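Local atomic coordinates of surface-associated protein CshB (Streptococcus gordonii, PDB entry 6YZG), a protein that probably mediates streptococcal attachment to host fibronectin as a cell-wall-anchored adhesin, of which this chain covers non-repetitive domain 2. Residues Gly32-Leu37 with Glu128-Gly133; Thr38-Lys43 with Gly122-Ile127. All coordinates share one frame; numbering follows the deposited sequence.

Contact 1: Gly32-Leu37 with Glu128-Gly133; sequences GYVVTL and EATYLG
Antiparallel strands 33-37 and 128-131 pair through regular backbone hydrogen bonds, and Tyr33 illustrates how one side chain can run along such a pair. Its CG is anti to the backbone N (chi1 -162°), which lays the ring over the neighbouring strand. CB and CD2 lie beside Tyr131, CD2 coming 3.9 Å from Tyr131 CD1, and the two side chains cross at about a right angle. CG passes Thr130 O, which sits over one ring face toward the rim; that carbonyl also accepts the N-H of Val34, 2.9 Å from Val34 N to Thr130 O. Farther out, CE1 and CZ skirt the methyl of Ala129, and the tip, Tyr33 OH, ends 3.7 Å from Ala129 CB. On the other face Thr36 and Glu128 lie side by side and share a water that lies within hydrogen-bonding distance of Thr36 OG1, Glu128 OE2 and Val34 O. At the far end Leu132 N bonds Gly32 O at 2.8 Å, nearly straight at 169°. The Tyr33 face packs on Val136 of strand 134-144 and on Val267 and Phe262 of the second subunit, while strand 24-30 borders strand 33-37 along its other edge.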
ATOM      1  N   GLY A  32      18.999 -31.007  16.128  1.00 15.19           N
ATOM      2  CA  GLY A  32      18.350 -32.316  15.954  1.00 14.78           C
ATOM      3  C   GLY A  32      17.106 -32.250  15.045  1.00 13.58           C
ATOM      4  O   GLY A  32      16.618 -33.349  14.726  1.00 14.39           O
ATOM      5  N   TYR A  33      16.667 -31.055  14.646  1.00 13.09           N
ATOM      6  CA  TYR A  33      15.359 -30.894  13.924  1.00 12.22           C
ATOM      7  C   TYR A  33      15.681 -30.436  12.491  1.00 10.16           C
ATOM      8  O   TYR A  33      16.115 -29.288  12.323  1.00 12.46           O
ATOM      9  CB  TYR A  33      14.458 -29.963  14.693  1.00 12.87           C
ATOM     10  CG  TYR A  33      12.999 -30.038  14.320  1.00 12.51           C
ATOM     11  CD1 TYR A  33      12.539 -29.569  13.107  1.00 13.18           C
ATOM     12  CD2 TYR A  33      12.080 -30.580  15.176  1.00 13.53           C
ATOM     13  CE1 TYR A  33      11.204 -29.672  12.745  1.00 13.05           C
ATOM     14  CE2 TYR A  33      10.746 -30.706  14.827  1.00 14.74           C
ATOM     15  CZ  TYR A  33      10.311 -30.245  13.597  1.00 13.64           C
ATOM     16  OH  TYR A  33       9.000 -30.341  13.218  1.00 14.29           O
ATOM     17  N   VAL A  34      15.469 -31.337  11.528  1.00 11.21           N
ATOM     18  CA  VAL A  34      15.861 -31.128  10.124  1.00 11.15           C
ATOM     19  C   VAL A  34      14.589 -31.037   9.281  1.00 11.62           C
ATOM     20  O   VAL A  34      13.765 -31.976   9.316  1.00 11.53           O
ATOM     21  CB  VAL A  34      16.780 -32.225   9.562  1.00 12.90           C
ATOM     22  CG1 VAL A  34      17.093 -31.879   8.096  1.00 15.08           C
ATOM     23  CG2 VAL A  34      18.039 -32.341  10.421  1.00 13.74           C
ATOM     24  N   VAL A  35      14.494 -29.965   8.518  1.00 11.08           N
ATOM     25  CA  VAL A  35      13.387 -29.835   7.548  1.00 11.51           C
ATOM     26  C   VAL A  35      13.950 -29.919   6.147  1.00 11.15           C
ATOM     27  O   VAL A  35      15.009 -29.359   5.819  1.00 11.85           O
ATOM     28  CB  VAL A  35      12.626 -28.523   7.763  1.00 14.00           C
ATOM     29  CG1 VAL A  35      11.969 -28.451   9.118  1.00 14.62           C
ATOM     30  CG2 VAL A  35      13.447 -27.310   7.521  1.00 18.81           C
ATOM     31  N   THR A  36      13.227 -30.660   5.319  1.00 12.06           N
ATOM     32  CA  THR A  36      13.625 -30.813   3.918  1.00 12.32           C
ATOM     33  C   THR A  36      12.421 -30.452   3.081  1.00 12.03           C
ATOM     34  O   THR A  36      11.340 -31.096   3.255  1.00 14.35           O
ATOM     35  CB  THR A  36      14.073 -32.229   3.583  1.00 13.77           C
ATOM     36  OG1 THR A  36      15.153 -32.622   4.470  1.00 16.27           O
ATOM     37  CG2 THR A  36      14.528 -32.328   2.155  1.00 16.54           C
ATOM     38  N   LEU A  37      12.559 -29.509   2.176  1.00 10.51           N
ATOM     39  CA  LEU A  37      11.547 -29.127   1.199  1.00 10.99           C
ATOM     40  C   LEU A  37      12.018 -29.677  -0.144  1.00 10.78           C
ATOM     41  O   LEU A  37      13.196 -29.500  -0.527  1.00 13.19           O
ATOM     42  CB  LEU A  37      11.403 -27.617   1.028  1.00 11.94           C
ATOM     43  CG  LEU A  37      11.204 -26.770   2.272  1.00 16.53           C
ATOM     44  CD1 LEU A  37      10.939 -25.323   1.897  1.00 14.67           C
ATOM     45  CD2 LEU A  37      10.263 -27.318   3.294  1.00 19.73           C
ATOM     46  N   GLU A 128       9.209 -32.660   4.660  1.00 13.04           N
ATOM     47  CA  GLU A 128       9.557 -33.729   5.616  1.00 14.69           C
ATOM     48  C   GLU A 128      10.303 -33.083   6.778  1.00 13.87           C
ATOM     49  O   GLU A 128      11.152 -32.265   6.556  1.00 16.17           O
ATOM     50  CB  GLU A 128      10.455 -34.736   4.921  1.00 20.47           C
ATOM     51  CG  GLU A 128      11.200 -35.702   5.813  1.00 26.66           C
ATOM     52  CD  GLU A 128      12.226 -36.357   4.906  1.00 38.97           C
ATOM     53  OE1 GLU A 128      11.783 -36.955   3.925  1.00 53.85           O
ATOM     54  OE2 GLU A 128      13.419 -36.117   5.083  1.00 40.72           O
ATOM     55  N   ALA A 129       9.884 -33.411   7.978  1.00 12.06           N
ATOM     56  CA  ALA A 129      10.589 -32.953   9.179  1.00 12.18           C
ATOM     57  C   ALA A 129      11.044 -34.181   9.937  1.00 12.50           C
ATOM     58  O   ALA A 129      10.274 -35.137  10.067  1.00 12.37           O
ATOM     59  CB  ALA A 129       9.695 -32.132  10.057  1.00 12.81           C
ATOM     60  N   THR A 130      12.276 -34.153  10.421  1.00 12.45           N
ATOM     61  CA  THR A 130      12.791 -35.234  11.306  1.00 14.73           C
ATOM     62  C   THR A 130      13.350 -34.642  12.579  1.00 15.19           C
ATOM     63  O   THR A 130      13.927 -33.566  12.599  1.00 15.29           O
ATOM     64  CB  THR A 130      13.828 -36.097  10.615  1.00 17.15           C
ATOM     65  OG1 THR A 130      14.984 -35.281  10.323  1.00 20.74           O
ATOM     66  CG2 THR A 130      13.302 -36.744   9.359  1.00 16.10           C
ATOM     67  N   TYR A 131      13.119 -35.356  13.681  1.00 14.81           N
ATOM     68  CA  TYR A 131      13.682 -34.977  14.983  1.00 14.95           C
ATOM     69  C   TYR A 131      14.516 -36.157  15.481  1.00 16.71           C
ATOM     70  O   TYR A 131      13.972 -37.225  15.614  1.00 18.36           O
ATOM     71  CB  TYR A 131      12.664 -34.523  16.017  1.00 14.76           C
ATOM     72  CG  TYR A 131      13.325 -34.080  17.295  1.00 17.21           C
ATOM     73  CD1 TYR A 131      14.241 -33.036  17.323  1.00 19.22           C
ATOM     74  CD2 TYR A 131      13.117 -34.793  18.470  1.00 20.56           C
ATOM     75  CE1 TYR A 131      14.883 -32.654  18.496  1.00 22.81           C
ATOM     76  CE2 TYR A 131      13.731 -34.412  19.652  1.00 23.07           C
ATOM     77  CZ  TYR A 131      14.632 -33.367  19.664  1.00 23.52           C
ATOM     78  OH  TYR A 131      15.254 -32.988  20.837  1.00 26.47           O
ATOM     79  N   LEU A 132      15.827 -35.928  15.557  1.00 18.30           N
ATOM     80  CA  LEU A 132      16.810 -37.003  15.909  1.00 19.84           C
ATOM     81  C   LEU A 132      16.598 -38.195  14.989  1.00 22.04           C
ATOM     82  O   LEU A 132      16.572 -39.377  15.507  1.00 26.31           O
ATOM     83  CB  LEU A 132      16.637 -37.379  17.386  1.00 19.55           C
ATOM     84  CG  LEU A 132      16.802 -36.277  18.413  1.00 21.47           C
ATOM     85  CD1 LEU A 132      16.575 -36.829  19.826  1.00 23.50           C
ATOM     86  CD2 LEU A 132      18.155 -35.595  18.314  1.00 22.54           C
ATOM     87  N   GLY A 133      16.400 -37.961  13.689  1.00 20.17           N
ATOM     88  CA  GLY A 133      16.319 -38.956  12.618  1.00 21.65           C
ATOM     89  C   GLY A 133      14.957 -39.596  12.443  1.00 21.40           C
ATOM     90  O   GLY A 133      14.854 -40.383  11.465  1.00 25.72           O
TER
HETATM   91  O   HOH W   1      16.657 -35.197  12.507  1.00 17.68           O
HETATM   92  O   HOH W   2      14.146 -33.719   6.952  1.00 17.84           O

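Contact 2: Thr38-Lys43 with Gly122-Ile127; sequences TVKELK and GVKFDI
A classic beta bulge interrupts this antiparallel pair: Lys40 and Glu41 both face Lys124, whose carbonyl oxygen takes two N-H groups. Lys40 N lies 2.8 Å from Lys124 O, whereas the bond from Glu41 N to Lys124 O is weak at 3.3 Å. The extra residue needs a helix-like backbone at Lys40 (psi -41°), whose CB is directed at the partner strand, 3.5 Å from Lys124 O. The lysine chain crosses Asp126 obliquely, CD touching both carboxylate oxygens; the salt bridge from Lys40 NZ to Asp126 OD1 is long (3.8 Å), and the ammonium's main partner is Glu245 of the second subunit. Such a bulge accentuates sheet twist, consistent with the 129° between the short strand axes. Glu41 and Lys124 run side by side; their charged tips, too far apart for a salt bridge, share a water that donates to Glu41 OE2 (2.5 Å) and accepts from Lys124 NZ. On the opposite sheet face, Val39 CG2 meets Phe125 CE1 at 3.8 Å, and Val123 CG2 covers one face of that ring near its rim. Leu42 CD2 reaches the same methyl from alongside. Residues 122-126 also pair antiparallel with a strand of the second subunit, continuing the sheet across the interface.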
ATOM      1  N   THR A  38      11.118 -30.307  -0.877  1.00 10.08           N
ATOM      2  CA  THR A  38      11.406 -30.773  -2.236  1.00 10.21           C
ATOM      3  C   THR A  38      10.391 -30.170  -3.192  1.00  9.64           C
ATOM      4  O   THR A  38       9.196 -30.242  -2.890  1.00 10.25           O
ATOM      5  CB  THR A  38      11.325 -32.298  -2.361  1.00 10.68           C
ATOM      6  OG1 THR A  38      12.201 -32.911  -1.389  1.00 12.96           O
ATOM      7  CG2 THR A  38      11.723 -32.775  -3.733  1.00 11.43           C
ATOM      8  N   VAL A  39      10.845 -29.550  -4.269  1.00  9.78           N
ATOM      9  CA  VAL A  39       9.902 -29.004  -5.261  1.00 10.00           C
ATOM     10  C   VAL A  39       9.178 -30.123  -5.979  1.00 11.05           C
ATOM     11  O   VAL A  39       9.856 -30.973  -6.636  1.00 11.79           O
ATOM     12  CB  VAL A  39      10.602 -28.077  -6.232  1.00 10.67           C
ATOM     13  CG1 VAL A  39       9.604 -27.592  -7.235  1.00 11.54           C
ATOM     14  CG2 VAL A  39      11.332 -26.952  -5.540  1.00 11.42           C
ATOM     15  N   LYS A  40       7.861 -30.219  -5.819  1.00 11.24           N
ATOM     16  CA  LYS A  40       7.037 -31.273  -6.467  1.00 12.57           C
ATOM     17  C   LYS A  40       6.507 -30.732  -7.804  1.00 13.54           C
ATOM     18  O   LYS A  40       6.383 -31.509  -8.758  1.00 15.28           O
ATOM     19  CB  LYS A  40       5.875 -31.610  -5.530  1.00 15.95           C
ATOM     20  CG  LYS A  40       4.927 -32.677  -6.046  1.00 23.48           C
ATOM     21  CD  LYS A  40       3.864 -33.018  -5.045  1.00 27.77           C
ATOM     22  CE  LYS A  40       3.021 -34.192  -5.488  1.00 33.77           C
ATOM     23  NZ  LYS A  40       2.697 -35.045  -4.325  1.00 43.44           N
ATOM     24  N   GLU A  41       6.084 -29.456  -7.828  1.00 12.48           N
ATOM     25  CA  GLU A  41       5.400 -28.855  -8.996  1.00 13.44           C
ATOM     26  C   GLU A  41       5.756 -27.376  -9.074  1.00 11.71           C
ATOM     27  O   GLU A  41       5.933 -26.733  -8.017  1.00 11.68           O
ATOM     28  CB  GLU A  41       3.869 -28.966  -8.864  1.00 16.61           C
ATOM     29  CG  GLU A  41       3.331 -30.360  -8.840  1.00 25.07           C
ATOM     30  CD  GLU A  41       1.819 -30.319  -8.895  1.00 32.80           C
ATOM     31  OE1 GLU A  41       1.258 -30.802  -9.916  1.00 41.99           O
ATOM     32  OE2 GLU A  41       1.234 -29.666  -7.992  1.00 25.66           O
ATOM     33  N   LEU A  42       5.910 -26.856 -10.277  1.00 11.78           N
ATOM     34  CA  LEU A  42       6.075 -25.431 -10.558  1.00 10.55           C
ATOM     35  C   LEU A  42       4.995 -25.059 -11.587  1.00 11.81           C
ATOM     36  O   LEU A  42       5.260 -25.010 -12.839  1.00 15.88           O
ATOM     37  CB  LEU A  42       7.494 -25.127 -11.074  1.00 11.08           C
ATOM     38  CG  LEU A  42       8.562 -25.270 -10.011  1.00 11.35           C
ATOM     39  CD1 LEU A  42       9.930 -25.564 -10.617  1.00 11.39           C
ATOM     40  CD2 LEU A  42       8.625 -24.013  -9.163  1.00 10.96           C
ATOM     41  N   LYS A  43       3.825 -24.763 -11.087  1.00 10.88           N
ATOM     42  CA  LYS A  43       2.655 -24.492 -11.925  1.00 10.58           C
ATOM     43  C   LYS A  43       1.766 -23.497 -11.229  1.00 10.24           C
ATOM     44  O   LYS A  43       1.692 -23.413  -9.986  1.00 10.38           O
ATOM     45  CB  LYS A  43       1.859 -25.750 -12.248  1.00 13.50           C
ATOM     46  CG  LYS A  43       2.555 -26.765 -13.143  1.00 17.44           C
ATOM     47  CD  LYS A  43       1.498 -27.763 -13.771  1.00 22.66           C
ATOM     48  CE  LYS A  43       1.997 -28.566 -14.953  1.00 28.60           C
ATOM     49  NZ  LYS A  43       2.619 -27.729 -16.016  1.00 31.90           N
ATOM     50  N   GLY A 122       3.333 -20.543  -9.452  1.00  8.95           N
ATOM     51  CA  GLY A 122       3.151 -21.237  -8.162  1.00  8.81           C
ATOM     52  C   GLY A 122       4.225 -22.269  -7.973  1.00 10.85           C
ATOM     53  O   GLY A 122       4.997 -22.597  -8.897  1.00 10.51           O
ATOM     54  N   VAL A 123       4.294 -22.748  -6.767  1.00  9.88           N
ATOM     55  CA  VAL A 123       5.235 -23.814  -6.352  1.00 10.55           C
ATOM     56  C   VAL A 123       4.532 -24.707  -5.353  1.00 10.76           C
ATOM     57  O   VAL A 123       3.828 -24.186  -4.458  1.00 10.79           O
ATOM     58  CB  VAL A 123       6.526 -23.229  -5.765  1.00 10.31           C
ATOM     59  CG1 VAL A 123       6.308 -22.309  -4.574  1.00  9.83           C
ATOM     60  CG2 VAL A 123       7.529 -24.365  -5.529  1.00 11.09           C
ATOM     61  N   LYS A 124       4.719 -26.020  -5.459  1.00  9.99           N
ATOM     62  CA  LYS A 124       4.246 -26.957  -4.436  1.00 10.74           C
ATOM     63  C   LYS A 124       5.454 -27.740  -3.930  1.00 10.39           C
ATOM     64  O   LYS A 124       6.256 -28.224  -4.739  1.00 10.33           O
ATOM     65  CB  LYS A 124       3.220 -27.900  -5.001  1.00 14.70           C
ATOM     66  CG  LYS A 124       2.494 -28.694  -3.944  1.00 18.14           C
ATOM     67  CD  LYS A 124       1.321 -29.461  -4.549  1.00 24.04           C
ATOM     68  CE  LYS A 124       0.226 -29.848  -3.582  1.00 31.53           C
ATOM     69  NZ  LYS A 124      -1.103 -29.722  -4.243  1.00 32.85           N
ATOM     70  N   PHE A 125       5.574 -27.763  -2.623  1.00  9.39           N
ATOM     71  CA  PHE A 125       6.666 -28.483  -1.946  1.00  9.23           C
ATOM     72  C   PHE A 125       6.147 -29.702  -1.189  1.00 10.53           C
ATOM     73  O   PHE A 125       5.159 -29.641  -0.544  1.00 11.05           O
ATOM     74  CB  PHE A 125       7.276 -27.584  -0.864  1.00 10.34           C
ATOM     75  CG  PHE A 125       8.014 -26.366  -1.361  1.00 10.98           C
ATOM     76  CD1 PHE A 125       9.279 -26.467  -1.908  1.00 11.77           C
ATOM     77  CD2 PHE A 125       7.450 -25.119  -1.289  1.00 12.41           C
ATOM     78  CE1 PHE A 125       9.967 -25.352  -2.359  1.00 12.52           C
ATOM     79  CE2 PHE A 125       8.132 -24.011  -1.747  1.00 12.68           C
ATOM     80  CZ  PHE A 125       9.389 -24.120  -2.262  1.00 13.28           C
ATOM     81  N   ASP A 126       6.925 -30.767  -1.298  1.00 10.36           N
ATOM     82  CA  ASP A 126       6.789 -31.926  -0.394  1.00 11.24           C
ATOM     83  C   ASP A 126       7.612 -31.508   0.831  1.00 10.75           C
ATOM     84  O   ASP A 126       8.675 -30.947   0.668  1.00 12.65           O
ATOM     85  CB  ASP A 126       7.290 -33.219  -1.047  1.00 14.50           C
ATOM     86  CG  ASP A 126       6.298 -33.903  -1.989  1.00 31.04           C
ATOM     87  OD1 ASP A 126       5.148 -34.021  -1.648  1.00 33.68           O
ATOM     88  OD2 ASP A 126       6.703 -34.296  -3.072  1.00 34.34           O
ATOM     89  N   ILE A 127       7.080 -31.741   2.003  1.00 10.99           N
ATOM     90  CA  ILE A 127       7.766 -31.341   3.257  1.00 12.25           C
ATOM     91  C   ILE A 127       8.018 -32.579   4.097  1.00 13.93           C
ATOM     92  O   ILE A 127       7.119 -33.361   4.231  1.00 13.89           O
ATOM     93  CB  ILE A 127       6.880 -30.389   4.074  1.00 15.66           C
ATOM     94  CG1 ILE A 127       6.606 -29.083   3.343  1.00 18.93           C
ATOM     95  CG2 ILE A 127       7.470 -30.149   5.454  1.00 19.06           C
ATOM     96  CD1 ILE A 127       5.450 -28.402   4.014  1.00 24.30           C
TER
HETATM   97  O   HOH W   3      11.104 -33.181   1.187  1.00 15.34           O
HETATM   98  O   HOH W   4      -0.962 -30.146  -6.971  1.00 32.92           O

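Contacts 1 and 2 are successive parts of one strand pairing, 33-41 with 119-131, their centres about 18 Å apart. Because the strands run antiparallel, the chain passes 32-37, then 38-43, and returns after a long excursion through 122-127 before 128-133, so contact 2 is enclosed by contact 1 in sequence. Leu37 links the two: its CB lies 3.8 Å from Phe125 CD1, and it also packs on Ile127. The regular pairing of contact 1 gives way to the bulged, twisted end of contact 2. Both touch the second subunit, so the pairing forms part of the interface between the two chains in this non-repetitive domain 2.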